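Tryptophan--tRNA ligase (Pyrococcus horikoshii, PDB 3JXE) catalyses the ATP-dependent attachment of L-tryptophan to tRNA(Trp), releasing AMP and diphosphate, at an active site built on a Rossmann-fold core. Local coordinates at residues 23-27 against 218-222; 53-59 against 238-244; 94-98 against 140-145; 146-152 against 364-370. All coordinates share one frame; numbering follows the deposited sequence.

Contact 1: residues 23-27 against 218-222. With TYM (tryptophanyl-5'AMP), chain E.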
# COMPACT_ATOMS: atom_id res chain seq x y z
N LYS B 23 17.57 -3.17 27.16
CA LYS B 23 17.16 -4.53 27.52
C LYS B 23 15.76 -4.85 27.00
O LYS B 23 15.53 -5.94 26.47
CB LYS B 23 17.21 -4.74 29.04
CG LYS B 23 18.56 -4.43 29.71
CD LYS B 23 19.57 -5.58 29.60
CE LYS B 23 20.49 -5.42 28.40
NZ LYS B 23 21.45 -6.55 28.27
N HIS B 24 14.84 -3.90 27.15
CA HIS B 24 13.45 -4.05 26.73
C HIS B 24 13.30 -4.25 25.22
O HIS B 24 12.39 -4.94 24.77
CB HIS B 24 12.63 -2.84 27.17
CG HIS B 24 12.16 -2.90 28.59
ND1 HIS B 24 13.02 -3.12 29.65
CD2 HIS B 24 10.93 -2.73 29.13
CE1 HIS B 24 12.33 -3.11 30.78
NE2 HIS B 24 11.07 -2.88 30.49
N PHE B 25 14.19 -3.63 24.45
CA PHE B 25 14.13 -3.67 22.99
C PHE B 25 15.10 -4.69 22.40
O PHE B 25 15.00 -5.04 21.22
CB PHE B 25 14.38 -2.27 22.41
CG PHE B 25 13.16 -1.38 22.39
CD1 PHE B 25 13.00 -0.43 21.39
CD2 PHE B 25 12.17 -1.49 23.37
CE1 PHE B 25 11.89 0.40 21.36
CE2 PHE B 25 11.05 -0.66 23.34
CZ PHE B 25 10.91 0.29 22.34
N GLY B 26 16.04 -5.15 23.22
CA GLY B 26 17.02 -6.15 22.79
C GLY B 26 18.15 -5.60 21.94
O GLY B 26 18.82 -6.34 21.23
N THR B 27 18.36 -4.28 22.03
CA THR B 27 19.44 -3.62 21.31
C THR B 27 20.76 -3.78 22.08
O THR B 27 20.77 -4.30 23.20
CB THR B 27 19.15 -2.12 21.09
OG1 THR B 27 19.07 -1.45 22.35
CG2 THR B 27 17.84 -1.93 20.33
N ASP B 218 12.60 2.09 16.79
CA ASP B 218 13.21 0.75 16.77
C ASP B 218 12.27 -0.44 16.51
O ASP B 218 12.68 -1.38 15.81
CB ASP B 218 14.02 0.53 18.05
CG ASP B 218 14.85 -0.74 17.99
OD1 ASP B 218 15.79 -0.80 17.18
OD2 ASP B 218 14.54 -1.67 18.77
N PRO B 219 11.04 -0.44 17.07
CA PRO B 219 10.11 -1.54 16.80
C PRO B 219 10.03 -2.00 15.34
O PRO B 219 9.94 -3.20 15.09
CB PRO B 219 8.77 -0.96 17.26
CG PRO B 219 9.13 -0.09 18.39
CD PRO B 219 10.45 0.54 18.01
N TYR B 220 10.09 -1.05 14.40
CA TYR B 220 10.08 -1.38 12.97
C TYR B 220 11.29 -2.21 12.56
O TYR B 220 11.17 -3.13 11.75
CB TYR B 220 10.08 -0.10 12.12
CG TYR B 220 8.85 0.76 12.24
CD1 TYR B 220 8.88 1.94 12.98
CD2 TYR B 220 7.67 0.41 11.60
CE1 TYR B 220 7.76 2.74 13.09
CE2 TYR B 220 6.54 1.22 11.70
CZ TYR B 220 6.59 2.38 12.45
OH TYR B 220 5.48 3.18 12.56
N TRP B 221 12.45 -1.87 13.12
CA TRP B 221 13.71 -2.45 12.68
C TRP B 221 13.90 -3.87 13.19
O TRP B 221 14.38 -4.72 12.44
CB TRP B 221 14.90 -1.56 13.06
CG TRP B 221 14.66 -0.07 12.87
CD1 TRP B 221 15.02 0.93 13.72
CD2 TRP B 221 13.98 0.56 11.78
NE1 TRP B 221 14.63 2.14 13.23
CE2 TRP B 221 13.99 1.95 12.03
CE3 TRP B 221 13.37 0.10 10.60
CZ2 TRP B 221 13.41 2.88 11.16
CZ3 TRP B 221 12.80 1.02 9.73
CH2 TRP B 221 12.82 2.40 10.02
N ARG B 222 13.52 -4.13 14.43
CA ARG B 222 13.61 -5.49 14.98
C ARG B 222 12.63 -6.45 14.30
O ARG B 222 12.86 -7.66 14.28
CB ARG B 222 13.45 -5.50 16.51
CG ARG B 222 12.04 -5.26 17.02
CD ARG B 222 12.02 -5.15 18.54
NE ARG B 222 12.43 -6.39 19.21
CZ ARG B 222 12.30 -6.62 20.51
NH1 ARG B 222 11.77 -5.71 21.32
NH2 ARG B 222 12.71 -7.78 21.02
P TYM E . 9.03 11.46 13.40
O1P TYM E . 8.61 12.30 12.26
O2P TYM E . 8.18 11.37 14.61
O5' TYM E . 10.49 11.93 13.88
C5' TYM E . 11.55 12.06 12.92
C4' TYM E . 12.91 11.73 13.55
O4' TYM E . 13.08 12.49 14.77
C1' TYM E . 13.37 11.56 15.86
N9 TYM E . 12.79 12.22 17.08
C4 TYM E . 13.50 12.75 18.08
N3 TYM E . 14.82 12.84 18.34
C2 TYM E . 15.26 13.42 19.45
N1 TYM E . 14.42 13.94 20.34
C6 TYM E . 13.09 13.88 20.14
N6 TYM E . 12.26 14.40 21.05
C5 TYM E . 12.60 13.27 18.99
N7 TYM E . 11.37 13.05 18.51
C8 TYM E . 11.50 12.42 17.34
C2' TYM E . 12.73 10.25 15.43
O2' TYM E . 13.42 9.15 16.02
C3' TYM E . 12.99 10.25 13.93
O3' TYM E . 14.33 9.79 13.67
NH3 TYM E . 7.36 7.27 11.34
CA TYM E . 8.56 8.12 11.44
CB TYM E . 9.02 8.51 10.04
CG TYM E . 10.10 7.53 9.48
CD2 TYM E . 11.37 7.28 9.97
CE2 TYM E . 11.97 6.32 9.14
CE3 TYM E . 12.07 7.79 11.06
CD1 TYM E . 9.96 6.74 8.39
NE1 TYM E . 11.13 5.98 8.18
CZ2 TYM E . 13.27 5.89 9.41
CZ3 TYM E . 13.37 7.35 11.33
CH2 TYM E . 13.97 6.40 10.50
C TYM E . 8.24 9.39 12.23
O TYM E . 7.08 9.83 12.27
OPP TYM E . 9.32 9.96 12.86

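Contact 2: residues 53-59 against 238-244. With TYM (tryptophanyl-5'AMP), chain E.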
# COMPACT_ATOMS: atom_id res chain seq x y z
N LYS B 53 27.89 10.80 23.47
CA LYS B 53 27.00 9.64 23.66
C LYS B 53 25.51 9.97 23.74
O LYS B 53 24.78 9.40 24.55
CB LYS B 53 27.46 8.79 24.85
CG LYS B 53 28.77 8.05 24.61
CD LYS B 53 29.33 7.46 25.89
CE LYS B 53 30.68 6.80 25.64
NZ LYS B 53 31.30 6.31 26.90
N PHE B 54 25.06 10.90 22.89
CA PHE B 54 23.64 11.15 22.71
C PHE B 54 23.04 9.98 21.93
O PHE B 54 21.92 9.55 22.20
CB PHE B 54 23.40 12.48 21.98
CG PHE B 54 21.95 12.79 21.74
CD1 PHE B 54 21.44 12.84 20.45
CD2 PHE B 54 21.09 13.03 22.81
CE1 PHE B 54 20.10 13.13 20.23
CE2 PHE B 54 19.75 13.32 22.60
CZ PHE B 54 19.25 13.37 21.30
N PHE B 55 23.81 9.49 20.96
CA PHE B 55 23.57 8.19 20.36
C PHE B 55 24.18 7.14 21.28
O PHE B 55 25.41 7.07 21.42
CB PHE B 55 24.15 8.12 18.95
CG PHE B 55 23.28 8.74 17.90
CD1 PHE B 55 23.26 10.11 17.70
CD2 PHE B 55 22.46 7.94 17.11
CE1 PHE B 55 22.44 10.68 16.73
CE2 PHE B 55 21.64 8.49 16.14
CZ PHE B 55 21.63 9.87 15.94
N PHE B 56 23.32 6.36 21.91
CA PHE B 56 23.72 5.48 23.01
C PHE B 56 23.61 3.99 22.66
O PHE B 56 24.29 3.16 23.25
CB PHE B 56 22.88 5.78 24.25
CG PHE B 56 21.44 5.36 24.13
CD1 PHE B 56 20.96 4.28 24.86
CD2 PHE B 56 20.56 6.05 23.30
CE1 PHE B 56 19.63 3.88 24.75
CE2 PHE B 56 19.23 5.66 23.18
CZ PHE B 56 18.77 4.58 23.92
N SER B 57 22.74 3.68 21.70
CA SER B 57 22.44 2.30 21.34
C SER B 57 22.63 2.04 19.85
O SER B 57 22.56 2.97 19.04
CB SER B 57 21.01 1.95 21.76
OG SER B 57 20.69 0.62 21.40
N HIS B 58 22.87 0.78 19.50
CA HIS B 58 23.06 0.40 18.10
C HIS B 58 22.56 -1.01 17.81
O HIS B 58 22.23 -1.78 18.72
CB HIS B 58 24.53 0.53 17.70
CG HIS B 58 25.37 -0.65 18.07
ND1 HIS B 58 25.93 -0.82 19.32
CD2 HIS B 58 25.74 -1.74 17.35
CE1 HIS B 58 26.61 -1.95 19.35
NE2 HIS B 58 26.51 -2.53 18.17
N ARG B 59 22.50 -1.33 16.52
CA ARG B 59 22.24 -2.69 16.04
C ARG B 59 23.17 -2.96 14.86
O ARG B 59 23.19 -2.19 13.91
CB ARG B 59 20.79 -2.85 15.60
CG ARG B 59 19.82 -3.14 16.73
CD ARG B 59 18.58 -3.83 16.20
NE ARG B 59 17.99 -4.72 17.20
CZ ARG B 59 16.86 -4.47 17.86
NH1 ARG B 59 16.18 -3.36 17.61
NH2 ARG B 59 16.41 -5.34 18.75
N ALA B 238 21.34 -0.23 12.83
CA ALA B 238 20.72 0.97 13.37
C ALA B 238 21.61 1.71 14.36
O ALA B 238 22.42 1.09 15.06
CB ALA B 238 19.37 0.64 14.01
N LEU B 239 21.46 3.03 14.40
CA LEU B 239 22.05 3.86 15.45
C LEU B 239 20.92 4.59 16.16
O LEU B 239 20.18 5.35 15.53
CB LEU B 239 23.05 4.85 14.86
CG LEU B 239 24.43 4.33 14.44
CD1 LEU B 239 25.10 5.33 13.51
CD2 LEU B 239 25.31 4.06 15.66
N HIS B 240 20.79 4.34 17.45
CA HIS B 240 19.70 4.91 18.24
C HIS B 240 20.18 6.09 19.08
O HIS B 240 21.15 5.97 19.82
CB HIS B 240 19.07 3.85 19.15
CG HIS B 240 18.73 2.58 18.45
ND1 HIS B 240 19.47 1.42 18.59
CD2 HIS B 240 17.73 2.28 17.59
CE1 HIS B 240 18.93 0.47 17.86
NE2 HIS B 240 17.88 0.96 17.24
N SER B 241 19.48 7.21 18.96
CA SER B 241 19.76 8.38 19.79
C SER B 241 18.79 8.44 20.97
O SER B 241 17.74 7.79 20.96
CB SER B 241 19.66 9.67 18.97
OG SER B 241 18.32 10.08 18.80
N LYS B 242 19.16 9.21 21.98
CA LYS B 242 18.25 9.54 23.07
C LYS B 242 17.23 10.57 22.58
O LYS B 242 17.22 10.93 21.40
CB LYS B 242 19.02 10.08 24.28
CG LYS B 242 19.89 9.05 24.99
CD LYS B 242 20.67 9.69 26.13
CE LYS B 242 21.67 8.70 26.72
NZ LYS B 242 22.47 9.32 27.81
N PHE B 243 16.38 11.04 23.49
CA PHE B 243 15.42 12.08 23.15
C PHE B 243 15.90 13.45 23.64
O PHE B 243 16.58 13.55 24.66
CB PHE B 243 14.05 11.78 23.75
CG PHE B 243 13.44 10.50 23.26
CD1 PHE B 243 13.18 9.46 24.15
CD2 PHE B 243 13.14 10.32 21.92
CE1 PHE B 243 12.62 8.27 23.71
CE2 PHE B 243 12.58 9.13 21.47
CZ PHE B 243 12.32 8.10 22.37
N VAL B 244 15.55 14.48 22.89
CA VAL B 244 15.74 15.85 23.33
C VAL B 244 14.55 16.21 24.23
O VAL B 244 13.40 16.15 23.78
CB VAL B 244 15.83 16.84 22.15
CG1 VAL B 244 16.18 18.24 22.63
CG2 VAL B 244 16.85 16.36 21.13
P TYM E . 9.03 11.46 13.40
O1P TYM E . 8.61 12.30 12.26
O2P TYM E . 8.18 11.37 14.61
O5' TYM E . 10.49 11.93 13.88
C5' TYM E . 11.55 12.06 12.92
C4' TYM E . 12.91 11.73 13.55
O4' TYM E . 13.08 12.49 14.77
C1' TYM E . 13.37 11.56 15.86
N9 TYM E . 12.79 12.22 17.08
C4 TYM E . 13.50 12.75 18.08
N3 TYM E . 14.82 12.84 18.34
C2 TYM E . 15.26 13.42 19.45
N1 TYM E . 14.42 13.94 20.34
C6 TYM E . 13.09 13.88 20.14
N6 TYM E . 12.26 14.40 21.05
C5 TYM E . 12.60 13.27 18.99
N7 TYM E . 11.37 13.05 18.51
C8 TYM E . 11.50 12.42 17.34
C2' TYM E . 12.73 10.25 15.43
O2' TYM E . 13.42 9.15 16.02
C3' TYM E . 12.99 10.25 13.93
O3' TYM E . 14.33 9.79 13.67
NH3 TYM E . 7.36 7.27 11.34
CA TYM E . 8.56 8.12 11.44
CB TYM E . 9.02 8.51 10.04
CG TYM E . 10.10 7.53 9.48
CD2 TYM E . 11.37 7.28 9.97
CE2 TYM E . 11.97 6.32 9.14
CE3 TYM E . 12.07 7.79 11.06
CD1 TYM E . 9.96 6.74 8.39
NE1 TYM E . 11.13 5.98 8.18
CZ2 TYM E . 13.27 5.89 9.41
CZ3 TYM E . 13.37 7.35 11.33
CH2 TYM E . 13.97 6.40 10.50
C TYM E . 8.24 9.39 12.23
O TYM E . 7.08 9.83 12.27
OPP TYM E . 9.32 9.96 12.86

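Contact 3: residues 94-98 against 140-145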
# COMPACT_ATOMS: atom_id res chain seq x y z
N PHE B 94 18.98 13.68 11.28
CA PHE B 94 19.39 14.12 9.95
C PHE B 94 20.82 14.68 9.91
O PHE B 94 21.52 14.52 8.90
CB PHE B 94 18.40 15.14 9.38
CG PHE B 94 17.06 14.55 9.05
CD1 PHE B 94 16.01 14.60 9.96
CD2 PHE B 94 16.84 13.92 7.82
CE1 PHE B 94 14.76 14.05 9.66
CE2 PHE B 94 15.60 13.37 7.51
CZ PHE B 94 14.56 13.43 8.44
N PHE B 95 21.24 15.32 10.99
CA PHE B 95 22.62 15.80 11.13
C PHE B 95 23.60 14.65 11.27
O PHE B 95 24.72 14.72 10.76
CB PHE B 95 22.75 16.77 12.31
CG PHE B 95 22.45 18.20 11.96
CD1 PHE B 95 21.19 18.74 12.19
CD2 PHE B 95 23.43 19.01 11.39
CE1 PHE B 95 20.91 20.07 11.87
CE2 PHE B 95 23.17 20.33 11.06
CZ PHE B 95 21.90 20.86 11.30
N ALA B 96 23.18 13.61 11.98
CA ALA B 96 23.97 12.39 12.13
C ALA B 96 24.11 11.68 10.79
O ALA B 96 25.19 11.18 10.45
CB ALA B 96 23.35 11.47 13.16
N THR B 97 23.02 11.65 10.03
CA THR B 97 23.00 11.02 8.72
C THR B 97 23.82 11.82 7.71
O THR B 97 24.42 11.24 6.79
CB THR B 97 21.55 10.84 8.20
OG1 THR B 97 20.69 10.49 9.29
CG2 THR B 97 21.49 9.74 7.16
N LYS B 98 23.85 13.14 7.88
CA LYS B 98 24.67 14.03 7.06
C LYS B 98 26.15 13.69 7.21
O LYS B 98 26.86 13.52 6.22
CB LYS B 98 24.43 15.49 7.46
CG LYS B 98 25.34 16.49 6.75
CD LYS B 98 25.43 17.80 7.52
CE LYS B 98 26.42 18.76 6.88
NZ LYS B 98 25.92 19.29 5.57
N ILE B 140 14.95 19.59 5.86
CA ILE B 140 15.84 18.44 5.68
C ILE B 140 16.94 18.74 4.66
O ILE B 140 18.10 18.41 4.89
CB ILE B 140 15.04 17.16 5.32
CG1 ILE B 140 14.16 16.74 6.50
CG2 ILE B 140 15.98 16.01 4.93
CD1 ILE B 140 12.99 15.84 6.12
N ILE B 141 16.57 19.39 3.56
CA ILE B 141 17.54 19.81 2.55
C ILE B 141 18.50 20.87 3.11
O ILE B 141 19.68 20.91 2.74
CB ILE B 141 16.86 20.33 1.25
CG1 ILE B 141 16.08 19.19 0.57
CG2 ILE B 141 17.89 20.91 0.28
CD1 ILE B 141 15.32 19.61 -0.66
N ALA B 142 18.00 21.69 4.03
CA ALA B 142 18.80 22.74 4.68
C ALA B 142 19.98 22.20 5.49
O ALA B 142 20.92 22.94 5.79
CB ALA B 142 17.91 23.62 5.55
N VAL B 143 19.93 20.92 5.85
CA VAL B 143 21.03 20.28 6.58
C VAL B 143 22.24 20.12 5.66
O VAL B 143 23.39 20.26 6.10
CB VAL B 143 20.61 18.92 7.18
CG1 VAL B 143 21.70 18.36 8.08
CG2 VAL B 143 19.31 19.05 7.96
N GLY B 144 21.98 19.84 4.39
CA GLY B 144 23.04 19.72 3.38
C GLY B 144 23.50 18.30 3.15
O GLY B 144 24.39 17.80 3.84
N PHE B 145 22.89 17.64 2.16
CA PHE B 145 23.26 16.28 1.77
C PHE B 145 23.81 16.27 0.34
O PHE B 145 23.58 17.21 -0.42
CB PHE B 145 22.05 15.34 1.86
CG PHE B 145 21.44 15.26 3.23
CD1 PHE B 145 20.25 15.92 3.52
CD2 PHE B 145 22.05 14.51 4.24
CE1 PHE B 145 19.69 15.85 4.79
CE2 PHE B 145 21.49 14.43 5.51
CZ PHE B 145 20.31 15.10 5.78

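Contact 4: residues 146-152 against 364-370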
# COMPACT_ATOMS: atom_id res chain seq x y z
N ASP B 146 24.53 15.20 -0.01
CA ASP B 146 25.06 15.02 -1.36
C ASP B 146 23.91 15.00 -2.37
O ASP B 146 23.04 14.13 -2.30
CB ASP B 146 25.89 13.74 -1.45
CG ASP B 146 26.72 13.65 -2.73
OD1 ASP B 146 26.19 13.92 -3.84
OD2 ASP B 146 27.91 13.28 -2.63
N PRO B 147 23.91 15.95 -3.33
CA PRO B 147 22.80 16.11 -4.27
C PRO B 147 22.68 14.97 -5.28
O PRO B 147 21.71 14.92 -6.05
CB PRO B 147 23.13 17.42 -5.00
CG PRO B 147 24.23 18.06 -4.21
CD PRO B 147 24.97 16.94 -3.57
N ASP B 148 23.65 14.06 -5.28
CA ASP B 148 23.67 12.95 -6.23
C ASP B 148 23.65 11.58 -5.54
O ASP B 148 23.46 10.55 -6.20
CB ASP B 148 24.89 13.07 -7.15
CG ASP B 148 24.79 14.26 -8.09
OD1 ASP B 148 23.67 14.57 -8.57
OD2 ASP B 148 25.84 14.90 -8.35
N LYS B 149 23.84 11.58 -4.23
CA LYS B 149 23.78 10.35 -3.44
C LYS B 149 22.69 10.40 -2.37
O LYS B 149 22.82 9.77 -1.31
CB LYS B 149 25.16 10.03 -2.84
CG LYS B 149 26.18 9.55 -3.87
CD LYS B 149 27.39 8.89 -3.22
CE LYS B 149 28.38 9.93 -2.69
NZ LYS B 149 29.70 9.32 -2.37
N THR B 150 21.62 11.14 -2.65
CA THR B 150 20.49 11.26 -1.73
C THR B 150 19.17 11.28 -2.49
O THR B 150 19.01 12.00 -3.47
CB THR B 150 20.60 12.51 -0.81
OG1 THR B 150 21.88 12.52 -0.16
CG2 THR B 150 19.51 12.50 0.26
N PHE B 151 18.22 10.47 -2.02
CA PHE B 151 16.87 10.43 -2.58
C PHE B 151 15.84 10.70 -1.50
O PHE B 151 15.71 9.95 -0.53
CB PHE B 151 16.62 9.07 -3.26
CG PHE B 151 15.25 8.93 -3.88
CD1 PHE B 151 14.51 7.77 -3.70
CD2 PHE B 151 14.71 9.95 -4.66
CE1 PHE B 151 13.25 7.62 -4.28
CE2 PHE B 151 13.45 9.81 -5.24
CZ PHE B 151 12.72 8.64 -5.05
N ILE B 152 15.11 11.80 -1.67
CA ILE B 152 14.02 12.17 -0.77
C ILE B 152 12.70 11.94 -1.48
O ILE B 152 12.43 12.54 -2.53
CB ILE B 152 14.14 13.64 -0.29
CG1 ILE B 152 15.48 13.87 0.40
CG2 ILE B 152 12.98 13.98 0.65
CD1 ILE B 152 15.81 15.34 0.67
N PHE B 364 16.74 16.81 -5.33
CA PHE B 364 16.70 15.76 -4.31
C PHE B 364 15.52 14.80 -4.45
O PHE B 364 15.56 13.69 -3.91
CB PHE B 364 16.70 16.38 -2.91
CG PHE B 364 18.05 16.85 -2.45
CD1 PHE B 364 18.97 15.95 -1.92
CD2 PHE B 364 18.40 18.19 -2.55
CE1 PHE B 364 20.23 16.39 -1.49
CE2 PHE B 364 19.65 18.64 -2.12
CZ PHE B 364 20.57 17.73 -1.59
N LYS B 365 14.48 15.22 -5.16
CA LYS B 365 13.29 14.40 -5.33
C LYS B 365 13.19 13.70 -6.68
O LYS B 365 12.59 12.62 -6.77
CB LYS B 365 12.01 15.22 -5.09
CG LYS B 365 11.83 15.70 -3.65
CD LYS B 365 10.43 15.41 -3.13
CE LYS B 365 9.35 16.16 -3.90
NZ LYS B 365 8.01 15.56 -3.66
N TYR B 366 13.76 14.30 -7.72
CA TYR B 366 13.59 13.80 -9.09
C TYR B 366 14.86 13.78 -9.94
O TYR B 366 15.25 12.74 -10.46
CB TYR B 366 12.52 14.61 -9.83
CG TYR B 366 11.29 14.95 -9.02
CD1 TYR B 366 11.06 16.25 -8.58
CD2 TYR B 366 10.34 13.97 -8.71
CE1 TYR B 366 9.92 16.57 -7.84
CE2 TYR B 366 9.21 14.27 -7.97
CZ TYR B 366 9.00 15.57 -7.54
OH TYR B 366 7.88 15.87 -6.82
N THR B 367 15.48 14.95 -10.09
CA THR B 367 16.52 15.18 -11.10
C THR B 367 17.89 14.59 -10.74
O THR B 367 18.64 14.18 -11.63
CB THR B 367 16.66 16.69 -11.41
OG1 THR B 367 15.36 17.25 -11.64
CG2 THR B 367 17.53 16.93 -12.65
N GLY B 368 18.19 14.54 -9.44
CA GLY B 368 19.49 14.06 -8.95
C GLY B 368 19.88 12.68 -9.44
O GLY B 368 19.04 11.91 -9.88
N LYS B 369 21.18 12.39 -9.34
CA LYS B 369 21.75 11.13 -9.83
C LYS B 369 21.03 9.91 -9.25
O LYS B 369 20.64 9.01 -10.00
CB LYS B 369 23.25 11.08 -9.52
CG LYS B 369 24.09 10.24 -10.47
CD LYS B 369 24.34 8.84 -9.90
CE LYS B 369 25.48 8.14 -10.63
NZ LYS B 369 25.20 7.97 -12.09
N LEU B 370 20.86 9.89 -7.93
CA LEU B 370 20.16 8.80 -7.25
C LEU B 370 18.66 8.88 -7.52
O LEU B 370 18.03 7.87 -7.86
CB LEU B 370 20.42 8.84 -5.74
CG LEU B 370 20.62 7.54 -4.95
CD1 LEU B 370 20.57 7.83 -3.46
CD2 LEU B 370 19.61 6.46 -5.30

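Contact 1: residues 23-27 against 218-222
The Phe25 ring and the Asp218 carboxylate lie alongside one another, pointing opposite ways, their planes only 20° apart. Ring atom CD1 of Phe25 lies 3.3 Å from OD2 of Asp218, and its neighbour CE1 rests 3.6 Å from CD of Pro219, which offers a rigid apolar surface to an apolar ring. Asp218 holds its CG anti to the backbone N (chi1 -171°), which carries the carboxylate past the ring to Thr27, whose methyl CG2 stands 3.7 Å from Asp218 OD2. This inner part is closely packed, and its charge is met by Arg59, which forms a salt bridge with Asp218 OD2; Thr27 OG1 bonds to Ser57 instead. The segments join the end of helix 18-25, where Gly26 takes up a positive phi that suits a residue without CB, to helix 218-227 of the Rossmann-type core, whose Trp221 brings CZ2 to 3.5 Å from CZ2 of the bound tryptophanyl-AMP. Toward solvent, where Arg222 is partly exposed, the contact thins to one guanidinium and a carbonyl. The guanidinium of Arg222 lies with one face over Phe25 O, CZ being 3.2 Å from that oxygen; the carbonyl is hydrogen-bonded to Arg59 rather than to Arg222. With an alanine here, Phe25 O would probably lose the flat cationic group lying over it.

Contact 2: residues 53-59 against 238-244
Strands 55-59 and 238-241 run antiparallel, their axes approaching to 4.6 Å at an angle of 157°, and a classic beta bulge interrupts their register where Phe56 and Ser57 both face His240. At the bulge His240 O takes a bond from Phe56 N (3.0 Å) and a weak one from Ser57 N, while His240 N returns a bond to Ser57 O. Arg59 and Ala238 form a regular hydrogen-bonded pair beyond it. Beside the bulge Ser57 OG, whose stronger partner is Thr27, shares a hydrogen bond of 3.2 Å with His240 ND1; Ser57 keeps its OG anti to N (chi1 179°), within reach of the imidazole. Phe55 and Ser241 form a non-hydrogen-bonded pair in which Ser241 CB stands over the centre of the Phe55 ring, 3.5 Å from its centroid, a CH-pi contact that the small serine makes possible. Strand 237-241 flanks the parallel strands of the Rossmann fold, 55-59 extends that sheet antiparallel, and Phe55 and Leu239 pack against helix 88-104. Replacing Phe55 by an alanine would probably open a gap there, leaving Ser241 CB and Leu239 CB without their aromatic neighbour. Past the strand, Lys242 N bonds to Phe54 O at 2.8 Å and lies over one face of the Phe54 ring. The extended Lys242 chain passes obliquely across Phe56, CG 3.5 Å from Phe56 CD2. Beyond Lys242 the backbone reaches the ligand, where Val244 N gives adenine N1 an almost straight bond (2.8 Å, 178°), and the edge of the Phe243 ring faces adenine C6.

Contact 3: residues 94-98 against 140-145
Lys98 spans the contact from helix 88-104 to the backbone of Val143 and Gly144. Its CB lies 3.7 Å from CE2 of Phe145 and also close to the CG1 methyl of Val143. With CG anti to the backbone N (chi1 175°), the chain turns toward these residues: CG passes Gly144 O, and CD runs beside Val143, 3.8 Å from its CG1. CE comes next to Val143 O, and a bend at the last torsion (chi4 69°) swings NZ between two carbonyls. Lys98 NZ donates to Gly144 O at 2.7 Å, in the carbonyl plane and on a lone pair. Lys98 NZ also donates to Val143 O at 2.8 Å. A long cationic chain suits this place, since these carbonyls lie near the C-terminal end of helix 126-141, whose dipole would probably suit a positive charge. Gly144 fits because a CB would press on the carbonyl before it and on Lys98 NZ. Helices 88-104 and 126-141 are the connections of two successive beta-alpha-beta crossovers in the Rossmann fold. Ile140 sets CG1 over one face of the Phe94 ring, 3.9 Å from its centroid, and Val143 places CG1 over the centre of the Phe95 ring, 3.8 Å from its centroid, both as CH-pi contacts. Phe145 turns its ring edge to the helix backbone, CZ 3.4 Å from Phe94 O. The Phe94 side chain lies about 5 Å from the bound tryptophanyl-AMP.

Contact 4: residues 146-152 against 364-370
Strand 150-154, the outermost strand within this chain on one side of the Rossmann-fold sheet, meets the end of the long helix 332-367 here. Ile152 N gives its hydrogen to Phe364 O (3.0 Å, 174°), so a strand amide is taken up by a helix carbonyl, while Phe151 bonds through its backbone to strand 108-112. Phe364 points its ring edge at Thr150 CB, 4.0 Å from ring atom CE1, and Ile152 CD1 packs on Phe364 CB at 3.8 Å; ring atoms CE1 and CZ also lie against CA of Pro147. Phe151 turns its own edge to Lys365 O, with CE2 3.3 Å from that oxygen, whereas the Lys365 amine goes to Glu157 in a salt bridge. Before the strand, Asp146 OD1 takes the N-H of Asp148 (2.9 Å) with its anti lone pair, forming an Asx turn; Asp148 then faces the start of helix 369-375. Its OD1 receives a weak bond from Lys369 N, and its O a weak one from Leu370 N. Gly368 is at the N-cap position, where a CB would meet Pro147 O. Leu370 CD1 rests on the backbone of Lys149 and Thr150, so the break between two helices packs against the outermost strand of an alpha/beta nucleotide-binding sheet.

Contacts 2 and 4 reach the same mixed sheet, strands 55-59 and 237-241 toward one side and strand 150-154 at the other, their centres about 26 Å apart. Contact 1 adjoins contact 2, with centres about 12 Å apart, its residues touching Arg59, Ser57 and His240; both touch tryptophanyl-AMP. Contact 3 sits between, about 17 Å from contact 2 and 13 Å from contact 4 by centres, with Ala96 touching Phe55 and Ile141 touching Phe364 and Ile152. Along the chain contact 3 is nested within the loops closed by contacts 1 and 2; contact 4 follows it in series and crosses contacts 1 and 2. N-terminal elements and the C-terminal helices thus both pack on the Rossmann-fold core that holds the ligand.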